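Local coordinates for protein bifunctional pinoresinol-lariciresinol reductase 1 (PDB 1QYD) that catalyses the NADPH-dependent, enantioselective reduction of pinoresinol to lariciresinol and of lariciresinol to secoisolariciresinol in plant lignan biosynthesis, at residues Leu183-Val195 against His271-Asn283. Numbering follows the deposited sequence.
Sequences LIYGDGNVKGIWV and HLYQIFFRGDLYN
F276 reaches out from the end of helix 272-275 to fit between Y185 and W194. CB of F276 lies 4.0 Å from CB of Y185. CG, anti to the carbonyl carbon and beside the backbone N (chi1 -46°), sets the ring between Y185 and the indole, under I275 CG2. On one flank F276 CD2 is 4.0 Å from Y185 CD1; the two rings are nearly parallel (22°) but slid apart, with little overlap. At the far end F276 CZ lies 3.4 Å from W194 CH2, the indole meeting the phenyl edge with the planes oblique at 37°. A flat apolar ring suits this place, offering W194 an edge and I275 a face. This aromatic cluster joins the short helix beginning just after H271, a probable substrate-binding residue, to strand 191-195 of the small mixed sheet, outside the parallel Rossmann-type sheet. W194 reaches F276 while its NE1 bonds to the carbonyl of L227; a valine here would probably leave that carbonyl without this indole donor and F276 without its aromatic neighbour. Farther along, branched, apolar I193 puts CD1 at the edge of the Y282 ring, and V190 CG1 rests 3.8 Å from CA of G279, whose positive phi favours glycine and where a side chain would crowd it.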
loop_
_atom_site.group_PDB
_atom_site.type_symbol
_atom_site.label_atom_id
_atom_site.label_comp_id
_atom_site.label_asym_id
_atom_site.label_seq_id
_atom_site.Cartn_x
_atom_site.Cartn_y
_atom_site.Cartn_z
ATOM N N LEU A 183 12.931 22.278 17.879
ATOM C CA LEU A 183 11.586 22.660 17.484
ATOM C C LEU A 183 10.638 21.970 18.474
ATOM O O LEU A 183 10.816 20.776 18.743
ATOM C CB LEU A 183 11.370 22.196 16.041
ATOM C CG LEU A 183 10.347 22.874 15.080
ATOM C CD1 LEU A 183 11.045 23.259 13.766
ATOM C CD2 LEU A 183 9.231 21.910 14.694
ATOM N N ILE A 184 9.707 22.710 19.130
ATOM C CA ILE A 184 8.720 22.098 20.029
ATOM C C ILE A 184 7.324 22.189 19.415
ATOM O O ILE A 184 6.951 23.088 18.669
ATOM C CB ILE A 184 8.698 22.763 21.461
ATOM C CG1 ILE A 184 10.025 22.601 22.189
ATOM C CG2 ILE A 184 7.660 22.062 22.329
ATOM C CD1 ILE A 184 9.978 22.844 23.716
ATOM N N TYR A 185 6.523 21.178 19.704
ATOM C CA TYR A 185 5.221 21.085 19.111
ATOM C C TYR A 185 4.214 21.657 20.081
ATOM O O TYR A 185 3.806 21.086 21.092
ATOM C CB TYR A 185 4.990 19.607 18.765
ATOM C CG TYR A 185 6.113 19.126 17.836
ATOM C CD1 TYR A 185 7.071 18.217 18.312
ATOM C CD2 TYR A 185 6.230 19.656 16.545
ATOM C CE1 TYR A 185 8.157 17.861 17.516
ATOM C CE2 TYR A 185 7.295 19.294 15.740
ATOM C CZ TYR A 185 8.255 18.413 16.237
ATOM O OH TYR A 185 9.382 18.151 15.482
ATOM N N GLY A 186 3.937 22.909 19.753
ATOM C CA GLY A 186 2.929 23.688 20.443
ATOM C C GLY A 186 3.423 24.246 21.749
ATOM O O GLY A 186 4.080 25.288 21.837
ATOM N N ASP A 187 3.021 23.485 22.753
ATOM C CA ASP A 187 3.351 23.763 24.132
ATOM C C ASP A 187 4.492 22.871 24.557
ATOM O O ASP A 187 5.443 23.317 25.185
ATOM C CB ASP A 187 2.106 23.516 25.016
ATOM C CG ASP A 187 1.309 22.205 24.839
ATOM O OD1 ASP A 187 0.430 21.962 25.666
ATOM O OD2 ASP A 187 1.526 21.433 23.897
ATOM N N GLY A 188 4.395 21.602 24.158
ATOM C CA GLY A 188 5.330 20.573 24.558
ATOM C C GLY A 188 5.014 20.114 25.967
ATOM O O GLY A 188 5.918 19.751 26.703
ATOM N N ASN A 189 3.746 20.162 26.380
ATOM C CA ASN A 189 3.348 19.729 27.720
ATOM C C ASN A 189 2.589 18.425 27.748
ATOM O O ASN A 189 2.503 17.752 28.784
ATOM C CB ASN A 189 2.462 20.742 28.394
ATOM C CG ASN A 189 3.214 22.023 28.662
ATOM O OD1 ASN A 189 4.328 22.051 29.200
ATOM N ND2 ASN A 189 2.563 23.106 28.252
ATOM N N VAL A 190 2.049 18.159 26.545
ATOM C CA VAL A 190 1.294 16.975 26.190
ATOM C C VAL A 190 2.222 15.815 26.426
ATOM O O VAL A 190 3.327 15.789 25.905
ATOM C CB VAL A 190 0.895 17.009 24.730
ATOM C CG1 VAL A 190 0.087 15.763 24.454
ATOM C CG2 VAL A 190 0.089 18.262 24.398
ATOM N N LYS A 191 1.756 14.901 27.257
ATOM C CA LYS A 191 2.503 13.739 27.682
ATOM C C LYS A 191 2.650 12.635 26.640
ATOM O O LYS A 191 1.753 12.335 25.846
ATOM C CB LYS A 191 1.820 13.219 28.933
ATOM C CG LYS A 191 1.926 14.241 30.073
ATOM C CD LYS A 191 3.316 14.215 30.644
ATOM C CE LYS A 191 3.286 15.105 31.844
ATOM N NZ LYS A 191 4.370 14.721 32.729
ATOM N N GLY A 192 3.868 12.086 26.663
ATOM C CA GLY A 192 4.299 10.986 25.814
ATOM C C GLY A 192 4.974 9.902 26.663
ATOM O O GLY A 192 5.221 10.079 27.866
ATOM N N ILE A 193 5.253 8.738 26.067
ATOM C CA ILE A 193 5.859 7.660 26.823
ATOM C C ILE A 193 7.048 7.258 25.994
ATOM O O ILE A 193 6.994 7.234 24.776
ATOM C CB ILE A 193 4.786 6.526 27.022
ATOM C CG1 ILE A 193 3.656 7.093 27.856
ATOM C CG2 ILE A 193 5.344 5.314 27.758
ATOM C CD1 ILE A 193 2.515 6.145 28.029
ATOM N N TRP A 194 8.165 6.967 26.622
ATOM C CA TRP A 194 9.392 6.777 25.897
ATOM C C TRP A 194 10.008 5.498 26.467
ATOM O O TRP A 194 10.130 5.442 27.702
ATOM C CB TRP A 194 10.250 8.029 26.152
ATOM C CG TRP A 194 9.636 9.422 25.912
ATOM C CD1 TRP A 194 8.720 9.960 26.787
ATOM C CD2 TRP A 194 9.889 10.272 24.871
ATOM N NE1 TRP A 194 8.366 11.124 26.319
ATOM C CE2 TRP A 194 9.042 11.342 25.188
ATOM C CE3 TRP A 194 10.679 10.338 23.728
ATOM C CZ2 TRP A 194 8.967 12.472 24.383
ATOM C CZ3 TRP A 194 10.609 11.483 22.914
ATOM C CH2 TRP A 194 9.760 12.538 23.234
ATOM N N VAL A 195 10.360 4.444 25.666
ATOM C CA VAL A 195 10.880 3.172 26.194
ATOM C C VAL A 195 12.125 2.597 25.506
ATOM O O VAL A 195 12.268 2.539 24.289
ATOM C CB VAL A 195 9.762 2.065 26.172
ATOM C CG1 VAL A 195 10.216 0.830 26.938
ATOM C CG2 VAL A 195 8.519 2.519 26.933
ATOM N N HIS A 271 1.577 11.566 13.138
ATOM C CA HIS A 271 1.957 10.374 13.866
ATOM C C HIS A 271 2.706 11.127 14.935
ATOM O O HIS A 271 2.303 11.170 16.083
ATOM C CB HIS A 271 2.822 9.509 12.940
ATOM C CG HIS A 271 3.954 8.687 13.512
ATOM N ND1 HIS A 271 5.177 8.665 13.003
ATOM C CD2 HIS A 271 3.899 7.839 14.587
ATOM C CE1 HIS A 271 5.862 7.825 13.737
ATOM N NE2 HIS A 271 5.095 7.328 14.688
ATOM N N LEU A 272 3.748 11.839 14.532
ATOM C CA LEU A 272 4.455 12.756 15.399
ATOM C C LEU A 272 3.506 13.870 15.809
ATOM O O LEU A 272 3.706 14.567 16.800
ATOM C CB LEU A 272 5.600 13.287 14.618
ATOM C CG LEU A 272 6.579 14.227 15.213
ATOM C CD1 LEU A 272 7.379 13.568 16.301
ATOM C CD2 LEU A 272 7.502 14.659 14.099
ATOM N N TYR A 273 2.467 14.039 14.994
ATOM C CA TYR A 273 1.427 14.991 15.257
ATOM C C TYR A 273 0.284 14.326 16.027
ATOM O O TYR A 273 -0.519 15.017 16.641
ATOM C CB TYR A 273 1.015 15.593 13.894
ATOM C CG TYR A 273 2.055 16.605 13.338
ATOM C CD1 TYR A 273 1.683 17.943 13.112
ATOM C CD2 TYR A 273 3.398 16.259 13.097
ATOM C CE1 TYR A 273 2.605 18.903 12.670
ATOM C CE2 TYR A 273 4.332 17.214 12.658
ATOM C CZ TYR A 273 3.930 18.534 12.450
ATOM O OH TYR A 273 4.849 19.496 12.046
ATOM N N GLN A 274 0.183 12.993 16.090
ATOM C CA GLN A 274 -0.804 12.317 16.927
ATOM C C GLN A 274 -0.184 12.135 18.300
ATOM O O GLN A 274 -0.902 12.192 19.287
ATOM C CB GLN A 274 -1.146 10.945 16.398
ATOM C CG GLN A 274 -1.338 10.795 14.891
ATOM C CD GLN A 274 -2.592 11.347 14.227
ATOM O OE1 GLN A 274 -3.662 11.540 14.815
ATOM N NE2 GLN A 274 -2.480 11.573 12.923
ATOM N N ILE A 275 1.132 11.858 18.396
ATOM C CA ILE A 275 1.937 11.804 19.630
ATOM C C ILE A 275 1.969 13.152 20.435
ATOM O O ILE A 275 1.593 13.226 21.615
ATOM C CB ILE A 275 3.417 11.397 19.277
ATOM C CG1 ILE A 275 3.497 10.034 18.683
ATOM C CG2 ILE A 275 4.264 11.300 20.525
ATOM C CD1 ILE A 275 4.935 9.726 18.207
ATOM N N PHE A 276 2.438 14.253 19.812
ATOM C CA PHE A 276 2.611 15.536 20.496
ATOM C C PHE A 276 1.648 16.637 20.011
ATOM O O PHE A 276 2.116 17.698 19.582
ATOM C CB PHE A 276 4.093 16.041 20.327
ATOM C CG PHE A 276 5.257 15.066 20.557
ATOM C CD1 PHE A 276 5.649 14.725 21.842
ATOM C CD2 PHE A 276 5.934 14.509 19.458
ATOM C CE1 PHE A 276 6.710 13.836 22.032
ATOM C CE2 PHE A 276 6.997 13.616 19.644
ATOM C CZ PHE A 276 7.388 13.280 20.938
ATOM N N PHE A 277 0.311 16.416 20.039
ATOM C CA PHE A 277 -0.743 17.387 19.715
ATOM C C PHE A 277 -2.145 16.929 20.099
ATOM O O PHE A 277 -2.901 17.723 20.680
ATOM C CB PHE A 277 -0.885 17.718 18.245
ATOM C CG PHE A 277 0.034 18.802 17.734
ATOM C CD1 PHE A 277 0.959 18.496 16.721
ATOM C CD2 PHE A 277 -0.027 20.089 18.285
ATOM C CE1 PHE A 277 1.831 19.475 16.264
ATOM C CE2 PHE A 277 0.854 21.063 17.812
ATOM C CZ PHE A 277 1.779 20.756 16.808
ATOM N N ARG A 278 -2.534 15.709 19.653
ATOM C CA ARG A 278 -3.801 15.057 19.991
ATOM C C ARG A 278 -3.527 14.046 21.104
ATOM O O ARG A 278 -4.435 13.449 21.689
ATOM C CB ARG A 278 -4.421 14.324 18.775
ATOM C CG ARG A 278 -5.502 15.059 17.948
ATOM C CD ARG A 278 -5.071 16.393 17.279
ATOM N NE ARG A 278 -3.906 16.248 16.408
ATOM C CZ ARG A 278 -3.545 17.059 15.393
ATOM N NH1 ARG A 278 -4.231 18.154 15.034
ATOM N NH2 ARG A 278 -2.440 16.731 14.707
ATOM N N GLY A 279 -2.239 13.843 21.406
ATOM C CA GLY A 279 -1.783 13.063 22.545
ATOM C C GLY A 279 -2.182 11.609 22.664
ATOM O O GLY A 279 -2.329 11.155 23.790
ATOM N N ASP A 280 -2.299 10.851 21.564
ATOM C CA ASP A 280 -2.629 9.423 21.600
ATOM C C ASP A 280 -1.681 8.440 22.306
ATOM O O ASP A 280 -1.732 7.235 22.036
ATOM C CB ASP A 280 -2.840 8.930 20.171
ATOM C CG ASP A 280 -3.971 9.621 19.444
ATOM O OD1 ASP A 280 -3.837 9.869 18.241
ATOM O OD2 ASP A 280 -4.985 9.886 20.087
ATOM N N LEU A 281 -0.818 8.854 23.231
ATOM C CA LEU A 281 -0.011 7.882 23.937
ATOM C C LEU A 281 -0.496 7.592 25.353
ATOM O O LEU A 281 -0.444 6.461 25.851
ATOM C CB LEU A 281 1.446 8.380 23.932
ATOM C CG LEU A 281 2.274 7.809 22.759
ATOM C CD1 LEU A 281 1.949 8.523 21.496
ATOM C CD2 LEU A 281 3.729 8.034 22.957
ATOM N N TYR A 282 -0.991 8.655 25.981
ATOM C CA TYR A 282 -1.488 8.651 27.338
ATOM C C TYR A 282 -2.878 9.262 27.471
ATOM O O TYR A 282 -3.442 9.186 28.558
ATOM C CB TYR A 282 -0.547 9.423 28.250
ATOM C CG TYR A 282 -0.565 8.817 29.643
ATOM C CD1 TYR A 282 0.218 7.698 29.888
ATOM C CD2 TYR A 282 -1.397 9.290 30.658
ATOM C CE1 TYR A 282 0.166 7.044 31.119
ATOM C CE2 TYR A 282 -1.460 8.640 31.897
ATOM C CZ TYR A 282 -0.676 7.511 32.121
ATOM O OH TYR A 282 -0.747 6.816 33.317
ATOM N N ASN A 283 -3.514 9.845 26.442
ATOM C CA ASN A 283 -4.836 10.447 26.551
ATOM C C ASN A 283 -6.010 9.470 26.702
ATOM O O ASN A 283 -7.131 9.743 26.238
ATOM C CB ASN A 283 -5.088 11.347 25.324
ATOM C CG ASN A 283 -5.425 10.697 23.967
ATOM O OD1 ASN A 283 -5.199 9.510 23.728
ATOM N ND2 ASN A 283 -5.984 11.436 23.009
#